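Long-range contact in EDTA monooxygenase (EDTA-degrading bacterium BNC1, PDB 5DQP), which probably catalyses the FMN-dependent oxidation of EDTA with molecular oxygen, as a flavin monooxygenase of the NtaA/SnaA/DszA family: residues G259-I271 / W372-P386. Numbering follows the deposited sequence.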
loop_
_atom_site.group_PDB
_atom_site.type_symbol
_atom_site.label_atom_id
_atom_site.label_comp_id
_atom_site.label_asym_id
_atom_site.label_seq_id
_atom_site.Cartn_x
_atom_site.Cartn_y
_atom_site.Cartn_z
ATOM N N GLY A 259 8.085 -10.541 27.848
ATOM C CA GLY A 259 8.136 -10.994 26.469
ATOM C C GLY A 259 7.493 -10.036 25.485
ATOM O O GLY A 259 7.024 -10.455 24.429
ATOM N N SER A 260 7.441 -8.757 25.816
ATOM C CA SER A 260 6.803 -7.768 24.967
ATOM C C SER A 260 7.724 -7.209 23.883
ATOM O O SER A 260 7.231 -6.558 22.961
ATOM C CB SER A 260 6.313 -6.610 25.835
ATOM O OG SER A 260 7.457 -5.922 26.350
ATOM N N THR A 261 9.038 -7.448 23.971
ATOM C CA THR A 261 10.052 -6.685 23.251
ATOM C C THR A 261 11.171 -7.598 22.754
ATOM O O THR A 261 11.784 -8.335 23.533
ATOM C CB THR A 261 10.649 -5.593 24.160
ATOM O OG1 THR A 261 9.618 -4.676 24.562
ATOM C CG2 THR A 261 11.779 -4.837 23.448
ATOM N N LEU A 262 11.437 -7.532 21.459
ATOM C CA LEU A 262 12.586 -8.163 20.832
ATOM C C LEU A 262 13.502 -7.068 20.302
ATOM O O LEU A 262 13.022 -6.069 19.756
ATOM C CB LEU A 262 12.139 -9.092 19.696
ATOM C CG LEU A 262 11.154 -10.215 20.064
ATOM C CD1 LEU A 262 10.657 -10.868 18.790
ATOM C CD2 LEU A 262 11.837 -11.253 20.932
ATOM N N VAL A 263 14.817 -7.243 20.497
ATOM C CA VAL A 263 15.845 -6.352 19.963
ATOM C C VAL A 263 16.613 -7.078 18.859
ATOM O O VAL A 263 17.145 -8.180 19.073
ATOM C CB VAL A 263 16.809 -5.870 21.069
ATOM C CG1 VAL A 263 17.914 -4.987 20.484
ATOM C CG2 VAL A 263 16.055 -5.136 22.163
ATOM N N LEU A 264 16.704 -6.448 17.692
ATOM C CA LEU A 264 17.385 -7.021 16.528
ATOM C C LEU A 264 18.417 -6.027 16.006
ATOM O O LEU A 264 18.045 -5.062 15.316
ATOM C CB LEU A 264 16.405 -7.378 15.415
ATOM C CG LEU A 264 15.076 -8.025 15.771
ATOM C CD1 LEU A 264 14.381 -8.477 14.499
ATOM C CD2 LEU A 264 15.264 -9.192 16.722
ATOM N N PRO A 265 19.705 -6.222 16.318
ATOM C CA PRO A 265 20.754 -5.428 15.669
ATOM C C PRO A 265 20.788 -5.699 14.173
ATOM O O PRO A 265 20.525 -6.812 13.719
ATOM C CB PRO A 265 22.043 -5.910 16.356
ATOM C CG PRO A 265 21.602 -6.540 17.639
ATOM C CD PRO A 265 20.287 -7.208 17.248
ATOM N N SER A 266 21.101 -4.659 13.413
ATOM C CA SER A 266 21.072 -4.684 11.964
ATOM C C SER A 266 22.505 -4.659 11.468
ATOM O O SER A 266 23.338 -3.934 12.016
ATOM C CB SER A 266 20.280 -3.482 11.411
ATOM O OG SER A 266 20.162 -3.534 9.994
ATOM N N PHE A 267 22.799 -5.445 10.438
ATOM C CA PHE A 267 24.158 -5.422 9.914
ATOM C C PHE A 267 24.173 -5.909 8.470
ATOM O O PHE A 267 23.226 -6.548 7.989
ATOM C CB PHE A 267 25.099 -6.266 10.782
ATOM C CG PHE A 267 24.933 -7.741 10.586
ATOM C CD1 PHE A 267 23.851 -8.393 11.113
ATOM C CD2 PHE A 267 25.850 -8.468 9.854
ATOM C CE1 PHE A 267 23.685 -9.744 10.918
ATOM C CE2 PHE A 267 25.684 -9.829 9.674
ATOM C CZ PHE A 267 24.604 -10.460 10.201
ATOM N N VAL A 268 25.278 -5.601 7.794
ATOM C CA VAL A 268 25.497 -5.959 6.396
ATOM C C VAL A 268 26.453 -7.148 6.358
ATOM O O VAL A 268 27.619 -6.994 6.738
ATOM C CB VAL A 268 26.079 -4.782 5.609
ATOM C CG1 VAL A 268 26.272 -5.174 4.129
ATOM C CG2 VAL A 268 25.203 -3.528 5.774
ATOM N N PRO A 269 26.026 -8.317 5.923
ATOM C CA PRO A 269 26.986 -9.420 5.784
ATOM C C PRO A 269 27.705 -9.396 4.438
ATOM O O PRO A 269 27.066 -9.234 3.395
ATOM C CB PRO A 269 26.098 -10.663 5.915
ATOM C CG PRO A 269 24.801 -10.222 5.339
ATOM C CD PRO A 269 24.645 -8.754 5.647
ATOM N N LEU A 270 29.022 -9.586 4.444
ATOM C CA LEU A 270 29.812 -9.775 3.228
ATOM C C LEU A 270 30.362 -11.195 3.295
ATOM O O LEU A 270 31.428 -11.451 3.870
ATOM C CB LEU A 270 30.932 -8.747 3.121
ATOM C CG LEU A 270 31.543 -8.629 1.730
ATOM C CD1 LEU A 270 30.447 -8.285 0.717
ATOM C CD2 LEU A 270 32.623 -7.540 1.740
ATOM N N ILE A 271 29.613 -12.131 2.742
ATOM C CA ILE A 271 29.863 -13.540 2.970
ATOM C C ILE A 271 30.497 -14.135 1.732
ATOM O O ILE A 271 29.943 -14.028 0.638
ATOM C CB ILE A 271 28.585 -14.301 3.334
ATOM C CG1 ILE A 271 28.027 -13.752 4.635
ATOM C CG2 ILE A 271 28.908 -15.798 3.435
ATOM C CD1 ILE A 271 26.726 -14.343 5.008
ATOM N N TRP A 372 26.355 -13.454 19.855
ATOM C CA TRP A 372 25.540 -12.345 20.347
ATOM C C TRP A 372 24.234 -12.845 20.934
ATOM O O TRP A 372 23.825 -12.431 22.030
ATOM C CB TRP A 372 25.250 -11.349 19.230
ATOM C CG TRP A 372 26.330 -10.323 19.024
ATOM C CD1 TRP A 372 27.641 -10.561 18.738
ATOM C CD2 TRP A 372 26.170 -8.899 19.032
ATOM N NE1 TRP A 372 28.313 -9.372 18.565
ATOM C CE2 TRP A 372 27.434 -8.336 18.746
ATOM C CE3 TRP A 372 25.089 -8.048 19.264
ATOM C CZ2 TRP A 372 27.641 -6.960 18.677
ATOM C CZ3 TRP A 372 25.289 -6.679 19.199
ATOM C CH2 TRP A 372 26.561 -6.145 18.904
ATOM N N TRP A 373 23.557 -13.737 20.199
ATOM C CA TRP A 373 22.206 -14.149 20.563
ATOM C C TRP A 373 22.171 -14.820 21.928
ATOM O O TRP A 373 21.294 -14.522 22.752
ATOM C CB TRP A 373 21.633 -15.086 19.492
ATOM C CG TRP A 373 20.374 -15.804 19.940
ATOM C CD1 TRP A 373 19.105 -15.296 19.998
ATOM C CD2 TRP A 373 20.278 -17.159 20.369
ATOM N NE1 TRP A 373 18.229 -16.249 20.450
ATOM C CE2 TRP A 373 18.925 -17.404 20.682
ATOM C CE3 TRP A 373 21.212 -18.196 20.524
ATOM C CZ2 TRP A 373 18.483 -18.631 21.156
ATOM C CZ3 TRP A 373 20.772 -19.407 20.992
ATOM C CH2 TRP A 373 19.416 -19.626 21.280
ATOM N N GLN A 374 23.128 -15.717 22.191
ATOM C CA GLN A 374 23.111 -16.480 23.434
ATOM C C GLN A 374 23.536 -15.650 24.637
ATOM O O GLN A 374 23.083 -15.903 25.757
ATOM C CB GLN A 374 24.017 -17.704 23.315
ATOM C CG GLN A 374 23.599 -18.819 24.234
ATOM C CD GLN A 374 24.369 -20.063 23.948
ATOM O OE1 GLN A 374 25.589 -20.086 24.098
ATOM N NE2 GLN A 374 23.676 -21.112 23.513
ATOM N N ASP A 375 24.419 -14.693 24.439
ATOM C CA ASP A 375 24.800 -13.782 25.496
ATOM C C ASP A 375 23.804 -12.635 25.643
ATOM O O ASP A 375 24.083 -11.663 26.354
ATOM C CB ASP A 375 26.219 -13.262 25.232
ATOM C CG ASP A 375 27.284 -14.350 25.425
ATOM O OD1 ASP A 375 26.975 -15.368 26.087
ATOM O OD2 ASP A 375 28.421 -14.200 24.929
ATOM N N GLU A 376 22.675 -12.712 24.937
ATOM C CA GLU A 376 21.588 -11.759 25.094
ATOM C C GLU A 376 21.997 -10.349 24.705
ATOM O O GLU A 376 21.523 -9.369 25.293
ATOM C CB GLU A 376 21.061 -11.777 26.524
ATOM C CG GLU A 376 20.877 -13.188 27.073
ATOM C CD GLU A 376 19.428 -13.652 27.092
ATOM O OE1 GLU A 376 19.203 -14.882 27.016
ATOM O OE2 GLU A 376 18.515 -12.799 27.193
ATOM N N ALA A 377 22.912 -10.226 23.747
ATOM C CA ALA A 377 23.129 -8.946 23.096
ATOM C C ALA A 377 22.171 -8.738 21.936
ATOM O O ALA A 377 22.236 -7.698 21.271
ATOM C CB ALA A 377 24.572 -8.829 22.606
ATOM N N ALA A 378 21.274 -9.693 21.705
ATOM C CA ALA A 378 20.360 -9.693 20.568
ATOM C C ALA A 378 19.315 -10.776 20.787
ATOM O O ALA A 378 19.621 -11.833 21.340
ATOM C CB ALA A 378 21.124 -9.967 19.268
ATOM N N ASP A 379 18.083 -10.513 20.346
ATOM C CA ASP A 379 17.110 -11.591 20.201
ATOM C C ASP A 379 17.080 -12.172 18.785
ATOM O O ASP A 379 16.365 -13.151 18.541
ATOM C CB ASP A 379 15.711 -11.097 20.599
ATOM C CG ASP A 379 15.689 -10.519 22.017
ATOM O OD1 ASP A 379 15.791 -11.317 22.977
ATOM O OD2 ASP A 379 15.607 -9.274 22.177
ATOM N N GLY A 380 17.829 -11.576 17.870
ATOM C CA GLY A 380 17.845 -11.956 16.476
ATOM C C GLY A 380 18.466 -10.800 15.724
ATOM O O GLY A 380 19.021 -9.896 16.334
ATOM N N PHE A 381 18.357 -10.835 14.391
ATOM C CA PHE A 381 19.094 -9.862 13.594
ATOM C C PHE A 381 18.312 -9.447 12.361
ATOM O O PHE A 381 17.500 -10.208 11.837
ATOM C CB PHE A 381 20.479 -10.399 13.167
ATOM C CG PHE A 381 21.315 -10.846 14.338
ATOM C CD1 PHE A 381 21.193 -12.135 14.838
ATOM C CD2 PHE A 381 22.167 -9.965 14.970
ATOM C CE1 PHE A 381 21.934 -12.544 15.923
ATOM C CE2 PHE A 381 22.915 -10.365 16.048
ATOM C CZ PHE A 381 22.780 -11.670 16.533
ATOM N N VAL A 382 18.569 -8.219 11.919
ATOM C CA VAL A 382 18.144 -7.729 10.614
ATOM C C VAL A 382 19.335 -7.854 9.673
ATOM O O VAL A 382 20.375 -7.219 9.888
ATOM C CB VAL A 382 17.650 -6.269 10.675
ATOM C CG1 VAL A 382 16.816 -5.944 9.430
ATOM C CG2 VAL A 382 16.869 -5.946 11.998
ATOM N N ILE A 383 19.170 -8.661 8.636
ATOM C CA ILE A 383 20.188 -8.925 7.621
ATOM C C ILE A 383 19.987 -7.953 6.463
ATOM O O ILE A 383 18.946 -7.973 5.795
ATOM C CB ILE A 383 20.083 -10.378 7.129
ATOM C CG1 ILE A 383 20.146 -11.352 8.303
ATOM C CG2 ILE A 383 21.135 -10.700 6.062
ATOM C CD1 ILE A 383 19.174 -12.536 8.115
ATOM N N ASN A 384 20.977 -7.111 6.223
ATOM C CA ASN A 384 20.914 -6.055 5.216
ATOM C C ASN A 384 21.844 -6.479 4.077
ATOM O O ASN A 384 23.023 -6.133 4.062
ATOM C CB ASN A 384 21.328 -4.734 5.852
ATOM C CG ASN A 384 20.923 -3.512 5.044
ATOM O OD1 ASN A 384 20.239 -3.612 4.017
ATOM N ND2 ASN A 384 21.337 -2.328 5.527
ATOM N N ALA A 385 21.307 -7.218 3.117
ATOM C CA ALA A 385 22.159 -7.840 2.100
ATOM C C ALA A 385 22.790 -6.778 1.209
ATOM O O ALA A 385 22.091 -5.862 0.748
ATOM C CB ALA A 385 21.364 -8.840 1.265
ATOM N N PRO A 386 24.103 -6.854 0.948
ATOM C CA PRO A 386 24.737 -5.840 0.087
ATOM C C PRO A 386 24.233 -5.872 -1.343
ATOM O O PRO A 386 24.218 -4.829 -2.008
ATOM C CB PRO A 386 26.235 -6.193 0.162
ATOM C CG PRO A 386 26.283 -7.627 0.562
ATOM C CD PRO A 386 25.071 -7.844 1.453
HETATM O O HOH W 1 14.391 -8.551 24.302
HETATM O O HOH W 2 22.492 -1.944 8.477
#
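D379 and V263 grip each other twice. The V263 amide gives a nearly straight bond (173°) to D379 OD2, 2.8 Å from V263 N, on the anti lone pair of that oxygen. In return D379 N donates to V263 O. The D379 carboxylate reaches the strand because CG lies beside its own backbone N (chi1 -56°). A water donates to both D379 OD2 and T261 O, while D379 OD1 pairs with R248. With an alanine in place of D379, the V263 amide would probably lose its acceptor and R248 this carboxylate.

Further along, three backbone bonds make a parallel ladder: V382 N to P265 O, F267 N to V382 O (3.1 Å) and N384 N to F267 O. P265 has no amide hydrogen to give; its CD lies 3.5 Å from A378 CB, and its CG meets W372 CZ3 at 4.0 Å. F381 CB sits at the edge of the F267 ring, 4.0 Å from F267 CE1. On the face that carries S266 and V382, V382 CG2 packs on L264 CB at 3.7 Å. S266 OG bonds W11 and shares a water with N384 ND2.

The strands belong to the parallel sheet of a luciferase-like TIM barrel. Strand 262-271 also pairs with 229-233, and 380-383 with 7-11. Helix 237-253 packs on V263 and W372, and helix 390-405 covers I383 and P386.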